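Local structure of competence/damage-inducible protein CinA (2A9S) at residues M140-I145 / R151-R156; R15-D20 / T157-L162. The protein is of uncharacterised function but belongs to the CinA competence/damage-inducible family, and probably acts, as relatives of its domain do, as a nicotinamide mononucleotide deamidase. All blocks are in the same frame, centred on the assembly; numbering follows the deposited sequence.

Interaction 1 of 2, residues M140-I145 / R151-R156; sequences MRYGDI and RLATVR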
ATOM      1  N   MET A 140      -6.318 -17.558   9.351  1.00 15.57           N
ATOM      2  CA  MET A 140      -5.631 -18.481   8.464  1.00 14.61           C
ATOM      3  C   MET A 140      -4.317 -18.897   9.083  1.00 15.05           C
ATOM      4  O   MET A 140      -3.690 -18.125   9.830  1.00 14.41           O
ATOM      5  CB  MET A 140      -5.403 -17.869   7.084  1.00 15.24           C
ATOM      6  CG  MET A 140      -6.686 -17.325   6.452  1.00 15.24           C
ATOM      7  SD  MET A 140      -7.951 -18.621   6.153  1.00 12.30           S
ATOM      8  CE  MET A 140      -7.275 -19.429   4.774  1.00 17.03           C
ATOM      9  N   ARG A 141      -3.931 -20.136   8.777  1.00 14.22           N
ATOM     10  CA  ARG A 141      -2.628 -20.686   9.176  1.00 14.76           C
ATOM     11  C   ARG A 141      -2.013 -21.292   7.935  1.00 14.39           C
ATOM     12  O   ARG A 141      -2.244 -22.452   7.595  1.00 14.80           O
ATOM     13  CB  ARG A 141      -2.805 -21.711  10.294  1.00 15.12           C
ATOM     14  CG  ARG A 141      -3.180 -21.025  11.589  1.00 15.24           C
ATOM     15  CD  ARG A 141      -3.773 -21.958  12.653  1.00 17.44           C
ATOM     16  NE  ARG A 141      -4.049 -21.151  13.837  1.00 18.51           N
ATOM     17  CZ  ARG A 141      -3.178 -20.913  14.822  1.00 20.50           C
ATOM     18  NH1 ARG A 141      -1.964 -21.432  14.807  1.00 19.76           N
ATOM     19  NH2 ARG A 141      -3.533 -20.144  15.845  1.00 22.42           N
ATOM     20  N   TYR A 142      -1.260 -20.487   7.210  1.00 14.14           N
ATOM     21  CA  TYR A 142      -0.756 -20.917   5.923  1.00 13.67           C
ATOM     22  C   TYR A 142       0.469 -21.817   6.083  1.00 14.90           C
ATOM     23  O   TYR A 142       0.877 -22.465   5.138  1.00 14.64           O
ATOM     24  CB  TYR A 142      -0.388 -19.693   5.068  1.00 13.82           C
ATOM     25  CG  TYR A 142      -1.562 -18.777   4.742  1.00 12.77           C
ATOM     26  CD1 TYR A 142      -2.604 -19.207   3.894  1.00 14.01           C
ATOM     27  CD2 TYR A 142      -1.614 -17.481   5.249  1.00 11.89           C
ATOM     28  CE1 TYR A 142      -3.667 -18.352   3.572  1.00 15.29           C
ATOM     29  CE2 TYR A 142      -2.652 -16.625   4.925  1.00 11.83           C
ATOM     30  CZ  TYR A 142      -3.679 -17.064   4.096  1.00 13.84           C
ATOM     31  OH  TYR A 142      -4.702 -16.201   3.790  1.00 14.71           O
ATOM     32  N   GLY A 143       1.049 -21.835   7.282  1.00 14.07           N
ATOM     33  CA  GLY A 143       2.257 -22.629   7.532  1.00 16.12           C
ATOM     34  C   GLY A 143       3.537 -21.868   7.279  1.00 16.22           C
ATOM     35  O   GLY A 143       3.522 -20.731   6.798  1.00 15.93           O
ATOM     36  N   ASP A 144       4.662 -22.504   7.583  1.00 16.59           N
ATOM     37  CA  ASP A 144       5.949 -21.862   7.431  1.00 17.83           C
ATOM     38  C   ASP A 144       6.411 -22.074   5.980  1.00 17.07           C
ATOM     39  O   ASP A 144       7.381 -22.805   5.719  1.00 17.28           O
ATOM     40  CB  ASP A 144       6.912 -22.478   8.441  1.00 18.96           C
ATOM     41  CG  ASP A 144       8.219 -21.712   8.576  1.00 24.47           C
ATOM     42  OD1 ASP A 144       8.354 -20.557   8.101  1.00 27.96           O
ATOM     43  OD2 ASP A 144       9.136 -22.298   9.200  1.00 30.05           O
ATOM     44  N   ILE A 145       5.729 -21.418   5.038  1.00 15.23           N
ATOM     45  CA  ILE A 145       5.916 -21.705   3.613  1.00 15.11           C
ATOM     46  C   ILE A 145       6.686 -20.669   2.788  1.00 14.36           C
ATOM     47  O   ILE A 145       6.875 -20.847   1.564  1.00 15.42           O
ATOM     48  CB  ILE A 145       4.580 -21.946   2.899  1.00 14.37           C
ATOM     49  CG1 ILE A 145       3.634 -20.746   3.099  1.00 13.54           C
ATOM     50  CG2 ILE A 145       3.959 -23.262   3.362  1.00 18.83           C
ATOM     51  CD1 ILE A 145       2.425 -20.771   2.123  1.00 15.23           C
ATOM     52  N   ARG A 151       2.472 -13.871   2.017  1.00  9.41           N
ATOM     53  CA  ARG A 151       1.921 -12.593   1.564  1.00  9.42           C
ATOM     54  C   ARG A 151       0.928 -12.773   0.408  1.00  9.77           C
ATOM     55  O   ARG A 151      -0.185 -12.209   0.408  1.00  9.66           O
ATOM     56  CB  ARG A 151       3.053 -11.615   1.227  1.00  8.75           C
ATOM     57  CG  ARG A 151       3.731 -11.119   2.523  1.00  9.47           C
ATOM     58  CD  ARG A 151       5.180 -10.664   2.262  1.00 10.21           C
ATOM     59  NE  ARG A 151       5.380  -9.708   1.187  1.00 12.27           N
ATOM     60  CZ  ARG A 151       5.320  -8.377   1.314  1.00 11.68           C
ATOM     61  NH1 ARG A 151       4.946  -7.800   2.478  1.00 11.81           N
ATOM     62  NH2 ARG A 151       5.619  -7.623   0.264  1.00 14.55           N
ATOM     63  N   LEU A 152       1.303 -13.595  -0.567  1.00 10.32           N
ATOM     64  CA  LEU A 152       0.411 -13.799  -1.711  1.00 11.32           C
ATOM     65  C   LEU A 152      -0.825 -14.601  -1.281  1.00 10.52           C
ATOM     66  O   LEU A 152      -1.935 -14.314  -1.734  1.00 11.49           O
ATOM     67  CB  LEU A 152       1.141 -14.452  -2.884  1.00 11.22           C
ATOM     68  CG  LEU A 152       2.188 -13.515  -3.519  1.00 12.57           C
ATOM     69  CD1 LEU A 152       2.976 -14.290  -4.559  1.00 15.46           C
ATOM     70  CD2 LEU A 152       1.513 -12.262  -4.106  1.00 15.68           C
ATOM     71  N   ALA A 153      -0.640 -15.595  -0.410  1.00 10.19           N
ATOM     72  CA  ALA A 153      -1.753 -16.378   0.126  1.00 10.48           C
ATOM     73  C   ALA A 153      -2.744 -15.454   0.850  1.00 10.40           C
ATOM     74  O   ALA A 153      -3.978 -15.586   0.701  1.00 10.47           O
ATOM     75  CB  ALA A 153      -1.224 -17.442   1.123  1.00 10.62           C
ATOM     76  N   THR A 154      -2.187 -14.492   1.578  1.00  9.57           N
ATOM     77  CA  THR A 154      -3.014 -13.499   2.277  1.00  9.30           C
ATOM     78  C   THR A 154      -3.800 -12.605   1.302  1.00  9.06           C
ATOM     79  O   THR A 154      -5.010 -12.344   1.509  1.00  8.61           O
ATOM     80  CB  THR A 154      -2.162 -12.647   3.269  1.00  9.50           C
ATOM     81  OG1 THR A 154      -1.586 -13.518   4.252  1.00 11.12           O
ATOM     82  CG2 THR A 154      -3.031 -11.579   4.008  1.00  9.56           C
ATOM     83  N   VAL A 155      -3.128 -12.144   0.249  1.00  9.37           N
ATOM     84  CA  VAL A 155      -3.790 -11.327  -0.791  1.00 10.09           C
ATOM     85  C   VAL A 155      -4.982 -12.095  -1.353  1.00  9.84           C
ATOM     86  O   VAL A 155      -6.103 -11.561  -1.407  1.00  8.41           O
ATOM     87  CB  VAL A 155      -2.811 -10.870  -1.933  1.00  9.66           C
ATOM     88  CG1 VAL A 155      -3.602 -10.243  -3.083  1.00  9.61           C
ATOM     89  CG2 VAL A 155      -1.707  -9.879  -1.405  1.00  9.56           C
ATOM     90  N   ARG A 156      -4.751 -13.363  -1.725  1.00 10.86           N
ATOM     91  CA  ARG A 156      -5.831 -14.206  -2.231  1.00 11.46           C
ATOM     92  C   ARG A 156      -7.040 -14.240  -1.262  1.00 12.18           C
ATOM     93  O   ARG A 156      -8.196 -13.929  -1.629  1.00 11.54           O
ATOM     94  CB  ARG A 156      -5.315 -15.623  -2.497  1.00 12.95           C
ATOM     95  CG  ARG A 156      -6.468 -16.551  -3.003  1.00 14.03           C
ATOM     96  CD  ARG A 156      -5.978 -17.954  -3.297  1.00 17.39           C
ATOM     97  NE  ARG A 156      -4.997 -17.949  -4.368  1.00 22.15           N
ATOM     98  CZ  ARG A 156      -3.702 -18.199  -4.191  1.00 26.83           C
ATOM     99  NH1 ARG A 156      -3.257 -18.525  -2.976  1.00 25.95           N
ATOM    100  NH2 ARG A 156      -2.854 -18.149  -5.226  1.00 26.98           N
TER

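Interaction 2 of 2, residues R15-D20 / T157-L162; sequences RRIITD and TALEML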
ATOM      1  N   ARG A  15      -9.860  -8.709 -10.656  1.00 13.06           N
ATOM      2  CA  ARG A  15     -10.657  -8.317 -11.824  1.00 13.80           C
ATOM      3  C   ARG A  15     -12.139  -8.463 -11.502  1.00 13.38           C
ATOM      4  O   ARG A  15     -12.913  -7.589 -11.878  1.00 12.33           O
ATOM      5  CB  ARG A  15     -10.315  -9.181 -13.046  1.00 14.83           C
ATOM      6  CG  ARG A  15     -10.805  -8.555 -14.381  1.00 15.85           C
ATOM      7  CD  ARG A  15     -10.131  -9.179 -15.593  1.00 18.51           C
ATOM      8  NE  ARG A  15      -8.667  -9.012 -15.571  1.00 25.42           N
ATOM      9  CZ  ARG A  15      -8.019  -7.885 -15.880  1.00 29.21           C
ATOM     10  NH1 ARG A  15      -6.691  -7.849 -15.824  1.00 31.59           N
ATOM     11  NH2 ARG A  15      -8.674  -6.790 -16.250  1.00 28.82           N
ATOM     12  N   ARG A  16     -12.516  -9.540 -10.786  1.00 12.12           N
ATOM     13  CA  ARG A  16     -13.916  -9.785 -10.402  1.00 12.57           C
ATOM     14  C   ARG A  16     -14.433  -8.645  -9.506  1.00 11.57           C
ATOM     15  O   ARG A  16     -15.530  -8.114  -9.710  1.00 11.13           O
ATOM     16  CB  ARG A  16     -14.090 -11.157  -9.730  1.00 12.91           C
ATOM     17  CG  ARG A  16     -15.429 -11.268  -9.021  1.00 17.38           C
ATOM     18  CD  ARG A  16     -15.904 -12.687  -8.852  1.00 23.18           C
ATOM     19  NE  ARG A  16     -17.242 -12.693  -8.255  1.00 27.42           N
ATOM     20  CZ  ARG A  16     -17.780 -13.761  -7.665  1.00 29.71           C
ATOM     21  NH1 ARG A  16     -17.088 -14.889  -7.592  1.00 29.31           N
ATOM     22  NH2 ARG A  16     -18.995 -13.693  -7.131  1.00 31.45           N
ATOM     23  N   ILE A  17     -13.607  -8.229  -8.554  1.00 10.96           N
ATOM     24  CA  ILE A  17     -13.991  -7.161  -7.638  1.00 11.61           C
ATOM     25  C   ILE A  17     -14.228  -5.849  -8.412  1.00 11.68           C
ATOM     26  O   ILE A  17     -15.252  -5.180  -8.202  1.00 11.65           O
ATOM     27  CB  ILE A  17     -12.950  -6.984  -6.527  1.00 11.07           C
ATOM     28  CG1 ILE A  17     -12.987  -8.227  -5.593  1.00 10.14           C
ATOM     29  CG2 ILE A  17     -13.199  -5.696  -5.753  1.00 12.22           C
ATOM     30  CD1 ILE A  17     -11.699  -8.378  -4.740  1.00 11.57           C
ATOM     31  N   ILE A  18     -13.292  -5.480  -9.288  1.00 11.95           N
ATOM     32  CA  ILE A  18     -13.422  -4.220 -10.034  1.00 12.04           C
ATOM     33  C   ILE A  18     -14.669  -4.321 -10.928  1.00 12.24           C
ATOM     34  O   ILE A  18     -15.466  -3.379 -10.990  1.00 11.72           O
ATOM     35  CB  ILE A  18     -12.156  -3.896 -10.862  1.00 12.96           C
ATOM     36  CG1 ILE A  18     -10.900  -3.807  -9.957  1.00 10.70           C
ATOM     37  CG2 ILE A  18     -12.322  -2.610 -11.643  1.00 12.90           C
ATOM     38  CD1 ILE A  18     -11.035  -2.952  -8.723  1.00 10.76           C
ATOM     39  N   THR A  19     -14.845  -5.480 -11.564  1.00 12.01           N
ATOM     40  CA  THR A  19     -15.948  -5.670 -12.495  1.00 12.78           C
ATOM     41  C   THR A  19     -17.320  -5.583 -11.789  1.00 12.65           C
ATOM     42  O   THR A  19     -18.236  -4.939 -12.280  1.00 12.85           O
ATOM     43  CB  THR A  19     -15.774  -6.983 -13.279  1.00 12.62           C
ATOM     44  OG1 THR A  19     -14.487  -6.970 -13.937  1.00 13.68           O
ATOM     45  CG2 THR A  19     -16.852  -7.098 -14.332  1.00 13.56           C
ATOM     46  N   ASP A  20     -17.422  -6.218 -10.624  1.00 12.46           N
ATOM     47  CA  ASP A  20     -18.660  -6.258  -9.838  1.00 13.20           C
ATOM     48  C   ASP A  20     -18.961  -4.920  -9.165  1.00 12.91           C
ATOM     49  O   ASP A  20     -20.111  -4.446  -9.185  1.00 12.17           O
ATOM     50  CB  ASP A  20     -18.593  -7.376  -8.788  1.00 13.41           C
ATOM     51  CG  ASP A  20     -18.973  -8.755  -9.344  1.00 16.29           C
ATOM     52  OD1 ASP A  20     -19.521  -8.868 -10.476  1.00 17.36           O
ATOM     53  OD2 ASP A  20     -18.740  -9.744  -8.614  1.00 20.73           O
ATOM     54  N   THR A 157      -6.792 -14.607  -0.013  1.00 11.49           N
ATOM     55  CA  THR A 157      -7.898 -14.719   0.946  1.00 12.33           C
ATOM     56  C   THR A 157      -8.607 -13.372   1.141  1.00 12.15           C
ATOM     57  O   THR A 157      -9.834 -13.339   1.238  1.00 11.87           O
ATOM     58  CB  THR A 157      -7.399 -15.270   2.293  1.00 11.69           C
ATOM     59  OG1 THR A 157      -6.673 -16.495   2.067  1.00 13.03           O
ATOM     60  CG2 THR A 157      -8.577 -15.501   3.262  1.00 11.79           C
ATOM     61  N   ALA A 158      -7.834 -12.281   1.215  1.00 11.04           N
ATOM     62  CA  ALA A 158      -8.368 -10.920   1.366  1.00 10.97           C
ATOM     63  C   ALA A 158      -9.368 -10.607   0.238  1.00 11.22           C
ATOM     64  O   ALA A 158     -10.487 -10.096   0.480  1.00 11.19           O
ATOM     65  CB  ALA A 158      -7.218  -9.932   1.353  1.00 11.75           C
ATOM     66  N   LEU A 159      -8.976 -10.951  -0.990  1.00 11.48           N
ATOM     67  CA  LEU A 159      -9.828 -10.692  -2.162  1.00 11.51           C
ATOM     68  C   LEU A 159     -11.083 -11.567  -2.149  1.00 12.35           C
ATOM     69  O   LEU A 159     -12.182 -11.066  -2.421  1.00 12.86           O
ATOM     70  CB  LEU A 159      -9.023 -10.840  -3.464  1.00 11.32           C
ATOM     71  CG  LEU A 159      -7.817  -9.863  -3.586  1.00 10.39           C
ATOM     72  CD1 LEU A 159      -7.175 -10.060  -4.945  1.00 11.15           C
ATOM     73  CD2 LEU A 159      -8.175  -8.365  -3.364  1.00 11.03           C
ATOM     74  N   GLU A 160     -10.924 -12.839  -1.780  1.00 11.94           N
ATOM     75  CA  GLU A 160     -12.058 -13.762  -1.579  1.00 14.16           C
ATOM     76  C   GLU A 160     -13.083 -13.201  -0.602  1.00 13.63           C
ATOM     77  O   GLU A 160     -14.300 -13.223  -0.866  1.00 15.00           O
ATOM     78  CB  GLU A 160     -11.556 -15.134  -1.103  1.00 13.43           C
ATOM     79  CG  GLU A 160     -10.804 -15.881  -2.211  1.00 16.16           C
ATOM     80  CD  GLU A 160     -10.096 -17.139  -1.699  1.00 15.75           C
ATOM     81  OE1 GLU A 160      -9.998 -17.328  -0.458  1.00 17.56           O
ATOM     82  OE2 GLU A 160      -9.643 -17.943  -2.544  1.00 18.98           O
ATOM     83  N   MET A 161     -12.594 -12.649   0.506  1.00 13.52           N
ATOM     84  CA  MET A 161     -13.450 -12.057   1.524  1.00 14.07           C
ATOM     85  C   MET A 161     -14.188 -10.798   1.083  1.00 14.95           C
ATOM     86  O   MET A 161     -15.364 -10.621   1.445  1.00 15.88           O
ATOM     87  CB  MET A 161     -12.662 -11.789   2.806  1.00 14.51           C
ATOM     88  CG  MET A 161     -12.204 -13.067   3.502  1.00 12.45           C
ATOM     89  SD  MET A 161     -11.055 -12.733   4.853  1.00 10.70           S
ATOM     90  CE  MET A 161     -12.084 -11.812   6.010  1.00 14.78           C
ATOM     91  N   LEU A 162     -13.523  -9.909   0.340  1.00 14.93           N
ATOM     92  CA  LEU A 162     -14.211  -8.742  -0.237  1.00 15.42           C
ATOM     93  C   LEU A 162     -15.395  -9.190  -1.103  1.00 16.90           C
ATOM     94  O   LEU A 162     -16.511  -8.635  -1.002  1.00 16.90           O
ATOM     95  CB  LEU A 162     -13.251  -7.883  -1.059  1.00 14.42           C
ATOM     96  CG  LEU A 162     -12.364  -6.964  -0.230  1.00 13.89           C
ATOM     97  CD1 LEU A 162     -11.331  -6.259  -1.177  1.00 13.68           C
ATOM     98  CD2 LEU A 162     -13.218  -5.951   0.512  1.00 12.05           C
TER

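Interaction 1 of 2, residues M140-I145 / R151-R156
Tyr142 swings its ring over Ala153 because its CG stands anti to the carbonyl carbon (chi1 -62°) and chi2 of -68° turns the ring broadside to helix 147-167. The methyl of Ala153 then sits on the face as a CH-pi contact: CB lies 3.6 Å from the centroid of the Tyr142 ring and 15° off its normal. It is displaced a little toward the rim, and Tyr142 CD1 and Ala153 CB are also 3.6 Å apart. Met140 CB rests on the opposite face, so the ring is sandwiched between a methylene of its own segment and a helix methyl. The Thr154 side chain crosses that of Tyr142 at about a right angle, its OG1 3.4 Å from Tyr142 CE2 and oblique to the ring. That oxygen is hydrogen-bonded to the carbonyl of Ile150, one helical turn back. The ring reaches far enough along the helix to place Tyr142 OH 3.2 Å from Ala153 O. Tyr142 OH is hydrogen-bonded to Thr157 OG1, which is also bonded to Ala153 O. Val124 of the adjacent strand 123-130 touches both Tyr142 and Thr154. The contact thus joins the turn just after strand 135-141, outermost in the sheet of this chain, to the following helix. Its chemistry is that of a mainly apolar ring face with one polar end: dispersion and CH-pi packing set the ring against the helix, and the hydroxyl network at Thr157 probably limits its slide and tilt.

Interaction 2 of 2, residues R15-D20 / T157-L162
Ile17 and Leu162 mark the closest approach of two helical segments that run in broadly the same direction, their CA atoms 7.6 Å apart. Both are regular alpha-helix inside longer helices, 8-24 and 147-167. Ile17 supplies the side chain that crosses the gap. Its CG1 branch is anti to the carbonyl carbon (chi1 -69°), and the near-extended chi2 of 161° sends CD1 straight across. This one methyl makes the contact: CD1 of Ile17 lies 3.8 Å from CD2 of Leu159 and 4.0 Å from CB of Leu162, between residues about one turn apart. It also lies 3.6 Å from the carbonyl O of Leu159. The Ile17 and Leu159 side chains meet at about a right angle, and no hydrogen bond links the segments. Polar groups of helix 8-24 are used within it instead. Arg16 NE and Asp20 OD2, 3.3 Å apart with OD2 at the guanidinium edge and in its plane, form a salt bridge whose hydrogen bond is weak, and Thr19 OG1 donates to Arg15 O at 2.7 Å. Around the buried contact, Leu43 of helix 38-43 packs on both Ile17 and Leu159, so three helices share this core. Leu159 further touches Ile10, Leu13 and Ala14 of helix 8-24, whereas Ala158 and Met161 of the same helix 147-167 pack on Leu126 of strand 123-130, tying the helix to the sheet.

How the interactions relate
Interactions 1 and 2 use consecutive turns of helix 147-167, their centres about 17 Å apart. Along the chain, residues 15-20 come first, on helix 8-24; the first four strands of the mixed sheet and several helices follow before 140-145, which begins at the end of the fifth strand, and then come 151-156 and 157-162. Interaction 1 is therefore local, joining the turn after strand 135-141 to the next helix, whereas interaction 2 brings the early and late parts of the chain together. They meet at Thr157, where the hydroxyl pair with Tyr142 joins the two. One helix thereby links that turn to the N-terminal helix, all four segments lying within one CinA-family region.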